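Protein adenylyltransferase VopS (PDB 3LET) transfers AMP from ATP to a threonine of host Rho GTPases, blocking their downstream signalling and so actin assembly in infected cells. Local coordinates at residues A[17-31]-A[57-71]. Numbering follows the deposited sequence.
Sequences RLQTSSSVEHGQMLF and HAAELSQLAERAMTE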
# COMPACT_ATOMS: atom_id res chain seq x y z
N ARG A 17 3.51 -23.54 22.22
CA ARG A 17 3.09 -23.91 20.87
C ARG A 17 3.02 -22.70 19.95
O ARG A 17 3.28 -22.82 18.76
CB ARG A 17 1.75 -24.65 20.90
CG ARG A 17 1.83 -26.03 21.54
CD ARG A 17 0.53 -26.79 21.42
NE ARG A 17 -0.55 -26.18 22.20
CZ ARG A 17 -0.83 -26.47 23.46
NH1 ARG A 17 -0.12 -27.38 24.12
NH2 ARG A 17 -1.84 -25.87 24.07
N LEU A 18 2.68 -21.54 20.50
CA LEU A 18 2.57 -20.33 19.69
C LEU A 18 3.92 -19.83 19.17
O LEU A 18 3.97 -19.10 18.17
CB LEU A 18 1.90 -19.22 20.50
CG LEU A 18 0.38 -19.35 20.46
CD1 LEU A 18 -0.27 -18.47 21.51
CD2 LEU A 18 -0.12 -19.01 19.04
N GLN A 19 5.00 -20.23 19.82
CA GLN A 19 6.33 -19.78 19.42
C GLN A 19 6.97 -20.70 18.38
O GLN A 19 8.08 -20.41 17.92
CB GLN A 19 7.24 -19.68 20.65
CG GLN A 19 6.70 -18.82 21.77
CD GLN A 19 7.43 -19.06 23.08
OE1 GLN A 19 8.51 -19.65 23.10
NE2 GLN A 19 6.84 -18.61 24.18
N THR A 20 6.31 -21.79 18.02
CA THR A 20 6.83 -22.67 16.97
C THR A 20 7.06 -21.84 15.71
O THR A 20 6.57 -20.72 15.59
CB THR A 20 5.85 -23.81 16.62
OG1 THR A 20 4.60 -23.26 16.21
CG2 THR A 20 5.63 -24.73 17.83
N SER A 21 7.78 -22.39 14.75
CA SER A 21 8.13 -21.59 13.59
C SER A 21 6.98 -21.53 12.57
O SER A 21 6.94 -20.62 11.76
CB SER A 21 9.41 -22.13 12.93
OG SER A 21 9.35 -23.53 12.74
N SER A 22 6.04 -22.47 12.63
CA SER A 22 4.91 -22.44 11.70
C SER A 22 3.72 -23.23 12.24
O SER A 22 3.82 -23.88 13.29
CB SER A 22 5.32 -23.04 10.36
OG SER A 22 5.33 -24.45 10.41
N SER A 23 2.63 -23.20 11.49
CA SER A 23 1.41 -23.89 11.92
C SER A 23 1.61 -25.40 11.95
O SER A 23 0.91 -26.10 12.66
CB SER A 23 0.26 -23.55 10.97
OG SER A 23 0.46 -24.14 9.68
N VAL A 24 2.56 -25.90 11.17
CA VAL A 24 2.77 -27.34 11.10
C VAL A 24 3.26 -27.87 12.45
O VAL A 24 2.67 -28.80 13.01
CB VAL A 24 3.77 -27.70 9.99
CG1 VAL A 24 4.18 -29.17 10.07
CG2 VAL A 24 3.17 -27.34 8.59
N GLU A 25 4.31 -27.27 13.00
CA GLU A 25 4.80 -27.71 14.31
C GLU A 25 3.78 -27.44 15.40
O GLU A 25 3.60 -28.26 16.31
CB GLU A 25 6.12 -27.01 14.67
CG GLU A 25 7.30 -27.39 13.79
CD GLU A 25 7.33 -26.64 12.47
OE1 GLU A 25 6.77 -25.53 12.39
OE2 GLU A 25 7.94 -27.16 11.50
N HIS A 26 3.11 -26.29 15.34
CA HIS A 26 2.03 -25.97 16.29
C HIS A 26 0.92 -27.03 16.28
O HIS A 26 0.51 -27.52 17.34
CB HIS A 26 1.44 -24.59 15.94
CG HIS A 26 0.44 -24.09 16.93
ND1 HIS A 26 0.17 -22.75 17.09
CD2 HIS A 26 -0.35 -24.74 17.82
CE1 HIS A 26 -0.75 -22.59 18.03
NE2 HIS A 26 -1.08 -23.78 18.49
N GLY A 27 0.42 -27.37 15.10
CA GLY A 27 -0.58 -28.41 14.96
C GLY A 27 -0.04 -29.75 15.45
O GLY A 27 -0.73 -30.46 16.18
N GLN A 28 1.17 -30.10 15.04
CA GLN A 28 1.78 -31.36 15.47
C GLN A 28 1.72 -31.46 16.98
O GLN A 28 1.43 -32.52 17.53
CB GLN A 28 3.24 -31.44 15.03
CG GLN A 28 3.47 -31.77 13.57
CD GLN A 28 4.95 -31.74 13.23
OE1 GLN A 28 5.75 -31.24 14.02
NE2 GLN A 28 5.31 -32.26 12.09
N MET A 29 2.01 -30.35 17.66
CA MET A 29 2.05 -30.33 19.11
C MET A 29 0.64 -30.39 19.72
O MET A 29 0.40 -31.15 20.64
CB MET A 29 2.78 -29.09 19.62
CG MET A 29 4.27 -29.09 19.30
SD MET A 29 5.16 -27.64 19.92
CE MET A 29 5.02 -27.87 21.69
N LEU A 30 -0.28 -29.59 19.19
CA LEU A 30 -1.63 -29.49 19.76
C LEU A 30 -2.44 -30.74 19.48
O LEU A 30 -3.21 -31.20 20.32
CB LEU A 30 -2.37 -28.27 19.20
CG LEU A 30 -3.78 -28.02 19.75
CD1 LEU A 30 -3.79 -27.89 21.30
CD2 LEU A 30 -4.40 -26.79 19.11
N PHE A 31 -2.26 -31.30 18.29
CA PHE A 31 -3.05 -32.44 17.85
C PHE A 31 -2.33 -33.76 18.15
O PHE A 31 -2.85 -34.84 17.89
CB PHE A 31 -3.36 -32.31 16.37
CG PHE A 31 -4.20 -31.11 16.02
CD1 PHE A 31 -4.96 -30.46 16.99
CD2 PHE A 31 -4.27 -30.66 14.71
CE1 PHE A 31 -5.76 -29.36 16.67
CE2 PHE A 31 -5.07 -29.55 14.37
CZ PHE A 31 -5.83 -28.91 15.35
N HIS A 57 -10.71 -25.51 23.71
CA HIS A 57 -9.53 -24.87 23.13
C HIS A 57 -9.86 -23.83 22.06
O HIS A 57 -9.03 -23.54 21.19
CB HIS A 57 -8.62 -25.94 22.53
CG HIS A 57 -7.99 -26.83 23.55
ND1 HIS A 57 -8.66 -27.90 24.12
CD2 HIS A 57 -6.76 -26.81 24.12
CE1 HIS A 57 -7.86 -28.50 24.98
NE2 HIS A 57 -6.71 -27.86 25.00
N ALA A 58 -11.05 -23.24 22.12
CA ALA A 58 -11.52 -22.39 21.01
C ALA A 58 -10.53 -21.29 20.65
O ALA A 58 -10.28 -21.06 19.47
CB ALA A 58 -12.87 -21.76 21.34
N ALA A 59 -9.97 -20.63 21.67
CA ALA A 59 -9.07 -19.49 21.44
C ALA A 59 -7.83 -19.90 20.67
O ALA A 59 -7.49 -19.31 19.64
CB ALA A 59 -8.69 -18.83 22.78
N GLU A 60 -7.14 -20.92 21.16
CA GLU A 60 -5.97 -21.41 20.45
C GLU A 60 -6.31 -21.93 19.06
O GLU A 60 -5.58 -21.71 18.09
CB GLU A 60 -5.27 -22.50 21.25
CG GLU A 60 -3.94 -22.87 20.64
CD GLU A 60 -3.18 -23.90 21.43
OE1 GLU A 60 -3.58 -24.22 22.58
OE2 GLU A 60 -2.16 -24.38 20.90
N LEU A 61 -7.45 -22.61 18.94
CA LEU A 61 -7.81 -23.15 17.63
C LEU A 61 -8.04 -22.04 16.62
O LEU A 61 -7.74 -22.20 15.45
CB LEU A 61 -9.05 -24.02 17.75
CG LEU A 61 -8.76 -25.35 18.47
CD1 LEU A 61 -10.08 -26.05 18.79
CD2 LEU A 61 -7.86 -26.31 17.66
N SER A 62 -8.59 -20.92 17.07
CA SER A 62 -8.75 -19.78 16.19
C SER A 62 -7.39 -19.27 15.70
O SER A 62 -7.22 -18.95 14.53
CB SER A 62 -9.51 -18.65 16.90
OG SER A 62 -9.68 -17.55 16.04
N GLN A 63 -6.42 -19.17 16.61
CA GLN A 63 -5.06 -18.73 16.24
C GLN A 63 -4.44 -19.69 15.23
O GLN A 63 -3.87 -19.26 14.21
CB GLN A 63 -4.15 -18.68 17.47
CG GLN A 63 -4.54 -17.61 18.50
CD GLN A 63 -3.77 -17.75 19.81
OE1 GLN A 63 -3.54 -18.86 20.29
NE2 GLN A 63 -3.37 -16.63 20.40
N LEU A 64 -4.53 -20.97 15.52
CA LEU A 64 -3.92 -21.99 14.69
C LEU A 64 -4.58 -22.04 13.31
O LEU A 64 -3.89 -22.15 12.31
CB LEU A 64 -4.01 -23.35 15.37
CG LEU A 64 -3.43 -24.53 14.58
CD1 LEU A 64 -1.94 -24.32 14.23
CD2 LEU A 64 -3.63 -25.85 15.34
N ALA A 65 -5.91 -21.91 13.25
CA ALA A 65 -6.58 -21.91 11.95
C ALA A 65 -6.11 -20.73 11.13
O ALA A 65 -5.86 -20.84 9.92
CB ALA A 65 -8.10 -21.88 12.11
N GLU A 66 -6.00 -19.57 11.77
CA GLU A 66 -5.55 -18.38 11.08
C GLU A 66 -4.11 -18.56 10.58
O GLU A 66 -3.80 -18.23 9.43
CB GLU A 66 -5.67 -17.19 12.03
CG GLU A 66 -5.19 -15.90 11.43
CD GLU A 66 -5.28 -14.76 12.44
OE1 GLU A 66 -6.39 -14.52 12.95
OE2 GLU A 66 -4.24 -14.14 12.71
N ARG A 67 -3.23 -19.07 11.43
CA ARG A 67 -1.84 -19.31 10.99
C ARG A 67 -1.78 -20.26 9.79
O ARG A 67 -1.03 -20.02 8.83
CB ARG A 67 -0.98 -19.91 12.11
CG ARG A 67 -0.71 -19.01 13.29
CD ARG A 67 0.19 -19.73 14.30
NE ARG A 67 1.58 -19.80 13.85
CZ ARG A 67 2.56 -20.41 14.52
NH1 ARG A 67 2.32 -21.02 15.67
NH2 ARG A 67 3.79 -20.40 14.04
N ALA A 68 -2.55 -21.35 9.85
CA ALA A 68 -2.45 -22.37 8.80
C ALA A 68 -3.06 -21.86 7.49
O ALA A 68 -2.50 -22.05 6.40
CB ALA A 68 -3.15 -23.70 9.22
N MET A 69 -4.20 -21.19 7.60
CA MET A 69 -4.80 -20.56 6.40
C MET A 69 -3.89 -19.53 5.76
O MET A 69 -3.76 -19.47 4.52
CB MET A 69 -6.09 -19.87 6.79
CG MET A 69 -7.05 -20.93 7.23
SD MET A 69 -7.97 -21.34 5.81
CE MET A 69 -9.36 -20.33 6.33
N THR A 70 -3.23 -18.74 6.60
CA THR A 70 -2.30 -17.73 6.08
C THR A 70 -1.17 -18.39 5.32
O THR A 70 -0.82 -17.98 4.20
CB THR A 70 -1.70 -16.89 7.22
OG1 THR A 70 -2.76 -16.20 7.88
CG2 THR A 70 -0.68 -15.85 6.68
N GLU A 71 -0.57 -19.41 5.92
CA GLU A 71 0.53 -20.15 5.26
C GLU A 71 0.07 -20.78 3.95
O GLU A 71 0.76 -20.69 2.96
CB GLU A 71 1.08 -21.25 6.18
CG GLU A 71 1.86 -20.62 7.34
CD GLU A 71 2.17 -21.61 8.44
OE1 GLU A 71 2.08 -22.82 8.18
OE2 GLU A 71 2.51 -21.16 9.55
O HOH W 1 4.87 -18.14 12.07
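Glu60 is buried between Arg17 and His26. Arg17 meets the Glu60 carboxylate side-on, NE to OE2 at 2.7 Å and NH2 to OE1 at 2.8 Å; the two planes are nearly coplanar and both oxygens use their syn lone pairs. The anti lone pair of Glu60 OE2 takes His26 NE2, also at 2.7 Å, so two donors grip one oxygen. With CG anti to the backbone N (chi1 -173°), the imidazole reaches across to helix 58-75; Leu64 CD1 makes a CH-pi contact over one face and Arg17 O lies over the other. A weak bond from Arg67 NH1 to ND1 fits a histidine protonated on NE2.

Arg67 also grips Thr20 end-on, NH1 to its OG1 and NH2 to its O, each 3.2 Å. At the start of helix 23-30, Ser23 is a knob among Leu64, Arg67, Ala68 and Glu71; its N donates to Glu71 OE2 (2.8 Å) and its OG to OE1 (2.6 Å).

Packing is tight around Leu64, which fits among Ser23, His26, Gly27 and Leu30; Leu61 CD2 meets Leu30 and Phe31, and Leu61 touches Leu49 of a probable ATP site. The looser margin has Leu18 lying across Gln63, whose OE1 is hydrogen-bonded to Gln14, and a water joining Arg67 NH2 to Ser21 O.

Helix 23-30 and segment 58-71 run roughly antiparallel, at 144°; helix 39-45 touches Ser23 and Phe31, while helices 88-102 and 113-139 pack against Met69.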